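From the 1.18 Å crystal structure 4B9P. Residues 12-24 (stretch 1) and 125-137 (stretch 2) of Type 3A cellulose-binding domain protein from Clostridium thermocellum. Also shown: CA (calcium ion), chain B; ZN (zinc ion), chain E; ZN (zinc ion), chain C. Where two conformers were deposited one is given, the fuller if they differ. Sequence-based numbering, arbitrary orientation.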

# COMPACT_ATOMS: atom_id res chain seq x y z
N TYR A 12 -5.56 7.34 0.01
CA TYR A 12 -5.93 7.93 1.27
C TYR A 12 -5.99 6.81 2.31
O TYR A 12 -5.99 5.62 1.96
CB TYR A 12 -7.27 8.68 1.19
CG TYR A 12 -8.52 7.86 1.06
CD1 TYR A 12 -8.86 7.25 -0.15
CD2 TYR A 12 -9.41 7.73 2.13
CE1 TYR A 12 -10.04 6.51 -0.30
CE2 TYR A 12 -10.58 7.00 1.99
CZ TYR A 12 -10.90 6.41 0.78
OH TYR A 12 -12.07 5.68 0.65
N ASN A 13 -6.05 7.21 3.58
CA ASN A 13 -6.27 6.26 4.67
C ASN A 13 -7.72 6.27 5.07
O ASN A 13 -8.28 7.30 5.40
CB ASN A 13 -5.36 6.64 5.83
CG ASN A 13 -3.94 6.32 5.54
OD1 ASN A 13 -3.20 7.13 4.99
ND2 ASN A 13 -3.53 5.11 5.86
N HIS A 14 -8.34 5.10 5.05
CA HIS A 14 -9.75 5.00 5.36
C HIS A 14 -10.02 5.05 6.85
O HIS A 14 -11.14 5.37 7.26
CB HIS A 14 -10.30 3.71 4.73
CG HIS A 14 -11.79 3.57 4.81
ND1 HIS A 14 -12.40 2.53 5.48
CD2 HIS A 14 -12.79 4.30 4.27
CE1 HIS A 14 -13.71 2.63 5.36
NE2 HIS A 14 -13.98 3.69 4.62
N ILE A 15 -9.01 4.73 7.65
CA ILE A 15 -9.04 4.95 9.09
C ILE A 15 -7.92 5.91 9.42
O ILE A 15 -6.74 5.61 9.10
CB ILE A 15 -8.83 3.65 9.89
CG1 ILE A 15 -9.97 2.67 9.62
CG2 ILE A 15 -8.69 3.94 11.38
CD1 ILE A 15 -9.74 1.36 10.28
N ARG A 16 -8.26 7.03 10.04
CA ARG A 16 -7.26 8.07 10.30
C ARG A 16 -7.03 8.38 11.76
O ARG A 16 -6.39 9.37 12.10
CB ARG A 16 -7.68 9.35 9.55
CG ARG A 16 -7.64 9.15 8.06
CD ARG A 16 -8.12 10.31 7.26
NE ARG A 16 -9.50 10.67 7.48
CZ ARG A 16 -10.57 10.05 6.97
NH1 ARG A 16 -10.49 8.97 6.19
NH2 ARG A 16 -11.77 10.55 7.23
N THR A 17 -7.57 7.55 12.64
CA THR A 17 -7.34 7.71 14.05
C THR A 17 -5.86 7.50 14.37
O THR A 17 -5.16 6.73 13.69
CB THR A 17 -8.18 6.71 14.86
OG1 THR A 17 -7.95 5.39 14.36
CG2 THR A 17 -9.62 6.99 14.68
N SER A 18 -5.37 8.20 15.38
CA SER A 18 -3.96 8.10 15.72
C SER A 18 -3.54 6.66 16.02
O SER A 18 -2.47 6.21 15.59
CB SER A 18 -3.67 8.98 16.93
OG SER A 18 -4.60 8.71 17.95
N GLU A 19 -4.37 5.93 16.76
CA GLU A 19 -4.14 4.51 17.01
C GLU A 19 -5.16 3.72 16.21
O GLU A 19 -6.31 4.12 16.09
CB GLU A 19 -4.33 4.18 18.50
CG GLU A 19 -3.25 4.61 19.44
CD GLU A 19 -3.44 4.04 20.88
OE1 GLU A 19 -4.57 3.59 21.24
OE2 GLU A 19 -2.47 4.03 21.67
N THR A 20 -4.73 2.61 15.64
CA THR A 20 -5.67 1.76 14.91
C THR A 20 -5.28 0.30 15.10
O THR A 20 -4.07 -0.00 15.20
CB THR A 20 -5.67 2.13 13.41
OG1 THR A 20 -6.68 1.36 12.76
CG2 THR A 20 -4.32 1.87 12.70
N LYS A 21 -6.25 -0.62 15.01
CA LYS A 21 -5.88 -2.04 14.99
C LYS A 21 -5.80 -2.57 13.57
O LYS A 21 -5.53 -3.75 13.36
CB LYS A 21 -6.82 -2.89 15.83
CG LYS A 21 -8.24 -2.86 15.36
CD LYS A 21 -9.07 -3.78 16.32
CE LYS A 21 -10.57 -3.62 16.20
NZ LYS A 21 -11.08 -4.24 14.93
N GLU A 22 -5.97 -1.68 12.57
CA GLU A 22 -5.70 -2.06 11.19
C GLU A 22 -5.33 -0.86 10.37
O GLU A 22 -5.96 0.18 10.44
CB GLU A 22 -6.82 -2.83 10.50
CG GLU A 22 -8.21 -2.56 10.85
CD GLU A 22 -9.17 -3.49 10.08
OE1 GLU A 22 -9.41 -3.18 8.91
OE2 GLU A 22 -9.65 -4.53 10.60
N LEU A 23 -4.26 -0.99 9.60
CA LEU A 23 -3.94 0.01 8.58
C LEU A 23 -4.89 -0.19 7.42
O LEU A 23 -5.08 -1.32 6.98
CB LEU A 23 -2.51 -0.16 8.10
CG LEU A 23 -1.43 -0.24 9.17
CD1 LEU A 23 -0.04 -0.43 8.54
CD2 LEU A 23 -1.46 0.98 10.08
N GLN A 24 -5.48 0.90 6.93
CA GLN A 24 -6.41 0.81 5.80
C GLN A 24 -6.03 1.80 4.70
O GLN A 24 -6.78 2.71 4.38
CB GLN A 24 -7.84 1.06 6.27
CG GLN A 24 -8.37 -0.12 7.06
CD GLN A 24 -9.89 -0.12 7.12
OE1 GLN A 24 -10.56 0.77 6.57
NE2 GLN A 24 -10.44 -1.11 7.80
CA CA B . 3.67 3.24 13.56
ZN ZN E . -4.68 2.89 23.14
ZN ZN C . -15.80 4.16 4.08
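Stretch 2 (125-137) SEWNYMYDQNSDY

Stretch 2 runs antiparallel to stretch 1, and a zinc ion and five direct hydrogen bonds hold the two together. The zinc of chain E joins E19 OE1 (2.0 Å) to E126 OE2 (1.9 Å), with water 7 also bound; the metal lets these two carboxylate oxygens approach to 3.1 Å. In the short sheet, T20 N donates to Y131 O (3.0 Å) and Y131 N to T20 O (2.8 Å), while E19 and D132 form the adjoining non-hydrogen-bonded pair, CA to CA 4.7 Å. Beyond it Q133 N donates to S18 O (2.7 Å). The CA-to-CB bond of Q133 points toward stretch 1, and NE2 reaches both I15 O (3.0 Å) and T17 O (2.9 Å), holding the loop before strand 19-20; water 1 links Q133 OE1 to N13 ND2, I15 O and Q24 N.

Stretch 2 enters through a 3-10 segment, 126-128, and leaves by a type I turn, Q133 to D136; D132 O, S135 OG and D136 OD1 bind calcium. T20 and Y131 share one face of the sheet, E19 and D132 the other, with T20 CG2 3.4 Å from Q133 CD and L23 CD2 over the Y131 ring, 3.6 Å from its CD2. At the other end, K21 CB meets the Y129 ring edge at CD1 (3.9 Å), and M130 SD lies 3.5 Å from T20 C.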

# COMPACT_ATOMS: atom_id res chain seq x y z
N SER A 125 -2.20 -8.13 24.89
CA SER A 125 -2.11 -6.75 25.37
C SER A 125 -2.24 -5.80 24.17
O SER A 125 -1.83 -6.12 23.04
CB SER A 125 -0.77 -6.51 26.03
OG SER A 125 -0.69 -7.25 27.23
N GLU A 126 -2.73 -4.60 24.43
CA GLU A 126 -3.10 -3.68 23.37
C GLU A 126 -1.96 -3.43 22.39
O GLU A 126 -2.17 -3.31 21.19
CB GLU A 126 -3.56 -2.34 24.01
CG GLU A 126 -3.80 -1.29 23.01
CD GLU A 126 -4.29 0.04 23.55
OE1 GLU A 126 -4.98 0.06 24.58
OE2 GLU A 126 -4.02 1.10 22.93
N TRP A 127 -0.74 -3.24 22.92
CA TRP A 127 0.40 -2.85 22.09
C TRP A 127 0.77 -3.92 21.05
O TRP A 127 1.43 -3.61 20.05
CB TRP A 127 1.60 -2.45 22.94
CG TRP A 127 2.03 -3.51 23.87
CD1 TRP A 127 2.85 -4.59 23.59
CD2 TRP A 127 1.68 -3.62 25.25
NE1 TRP A 127 3.02 -5.35 24.73
CE2 TRP A 127 2.32 -4.77 25.77
CE3 TRP A 127 0.89 -2.84 26.11
CZ2 TRP A 127 2.19 -5.16 27.10
CZ3 TRP A 127 0.77 -3.23 27.45
CH2 TRP A 127 1.43 -4.37 27.93
N ASN A 128 0.32 -5.15 21.24
CA ASN A 128 0.63 -6.17 20.24
C ASN A 128 -0.32 -6.17 19.04
O ASN A 128 -0.09 -6.92 18.07
CB ASN A 128 0.70 -7.58 20.88
CG ASN A 128 2.05 -7.86 21.53
OD1 ASN A 128 3.12 -7.36 21.09
ND2 ASN A 128 2.02 -8.60 22.59
N TYR A 129 -1.35 -5.29 19.05
CA TYR A 129 -2.20 -5.13 17.87
C TYR A 129 -2.50 -3.69 17.52
O TYR A 129 -3.02 -3.44 16.42
CB TYR A 129 -3.49 -5.97 17.93
CG TYR A 129 -4.38 -5.62 19.11
CD1 TYR A 129 -5.33 -4.60 19.02
CD2 TYR A 129 -4.28 -6.31 20.33
CE1 TYR A 129 -6.13 -4.29 20.06
CE2 TYR A 129 -5.10 -6.00 21.39
CZ TYR A 129 -6.04 -5.01 21.24
OH TYR A 129 -6.84 -4.70 22.31
N MET A 130 -2.21 -2.75 18.41
CA MET A 130 -2.54 -1.35 18.13
C MET A 130 -1.33 -0.64 17.51
O MET A 130 -0.27 -0.54 18.14
CB MET A 130 -2.95 -0.66 19.42
CG MET A 130 -3.68 0.65 19.19
SD MET A 130 -5.38 0.44 18.57
CE MET A 130 -6.23 0.15 20.14
N TYR A 131 -1.49 -0.16 16.28
CA TYR A 131 -0.52 0.69 15.61
C TYR A 131 -0.66 2.13 16.03
O TYR A 131 -1.79 2.61 16.27
CB TYR A 131 -0.77 0.67 14.14
CG TYR A 131 -0.45 -0.63 13.43
CD1 TYR A 131 0.86 -1.04 13.26
CD2 TYR A 131 -1.46 -1.38 12.86
CE1 TYR A 131 1.15 -2.20 12.54
CE2 TYR A 131 -1.19 -2.51 12.12
CZ TYR A 131 0.11 -2.90 11.94
OH TYR A 131 0.38 -4.04 11.20
N ASP A 132 0.46 2.88 16.01
CA ASP A 132 0.44 4.34 16.03
C ASP A 132 0.66 4.82 14.61
O ASP A 132 1.73 4.53 14.03
CB ASP A 132 1.56 4.84 16.95
CG ASP A 132 1.70 6.32 16.87
OD1 ASP A 132 2.47 6.85 16.02
OD2 ASP A 132 1.06 6.99 17.70
N GLN A 133 -0.30 5.55 14.04
CA GLN A 133 -0.19 5.91 12.61
C GLN A 133 0.61 7.16 12.34
O GLN A 133 1.13 7.32 11.25
CB GLN A 133 -1.57 6.06 11.97
CG GLN A 133 -2.41 4.80 12.04
CD GLN A 133 -3.46 4.72 10.98
OE1 GLN A 133 -3.16 4.25 9.88
NE2 GLN A 133 -4.66 5.22 11.25
N ASN A 134 0.68 8.10 13.28
CA ASN A 134 1.38 9.34 12.96
C ASN A 134 2.89 9.12 12.83
O ASN A 134 3.58 9.96 12.25
CB ASN A 134 1.08 10.39 14.02
CG ASN A 134 -0.34 10.87 13.96
OD1 ASN A 134 -1.09 10.78 14.93
ND2 ASN A 134 -0.74 11.35 12.80
N SER A 135 3.38 7.97 13.29
CA SER A 135 4.77 7.55 13.13
C SER A 135 5.01 6.82 11.80
O SER A 135 6.03 6.14 11.65
CB SER A 135 5.16 6.64 14.31
OG SER A 135 4.24 5.56 14.46
N ASP A 136 4.04 6.88 10.88
CA ASP A 136 4.13 6.13 9.62
C ASP A 136 4.34 7.08 8.45
O ASP A 136 3.46 7.91 8.16
CB ASP A 136 2.86 5.30 9.38
CG ASP A 136 2.59 4.30 10.49
OD1 ASP A 136 3.53 4.01 11.27
OD2 ASP A 136 1.47 3.75 10.49
N TYR A 137 5.46 6.91 7.75
CA TYR A 137 5.82 7.80 6.65
C TYR A 137 4.70 7.99 5.66
O TYR A 137 4.44 9.10 5.23
CB TYR A 137 7.06 7.26 5.98
CG TYR A 137 7.53 8.06 4.78
CD1 TYR A 137 8.28 9.22 4.97
CD2 TYR A 137 7.27 7.65 3.49
CE1 TYR A 137 8.75 9.93 3.90
CE2 TYR A 137 7.73 8.38 2.39
CZ TYR A 137 8.49 9.50 2.61
OH TYR A 137 8.94 10.26 1.56
O HOH W 1 -5.06 3.61 7.99
O HOH W 2 -0.48 8.33 15.93
O HOH W 3 -3.41 -5.13 14.33
O HOH W 4 1.76 2.03 12.54
O HOH W 5 -15.29 5.41 2.43
O HOH W 6 -16.26 5.53 5.55
O HOH W 7 -4.50 4.73 23.93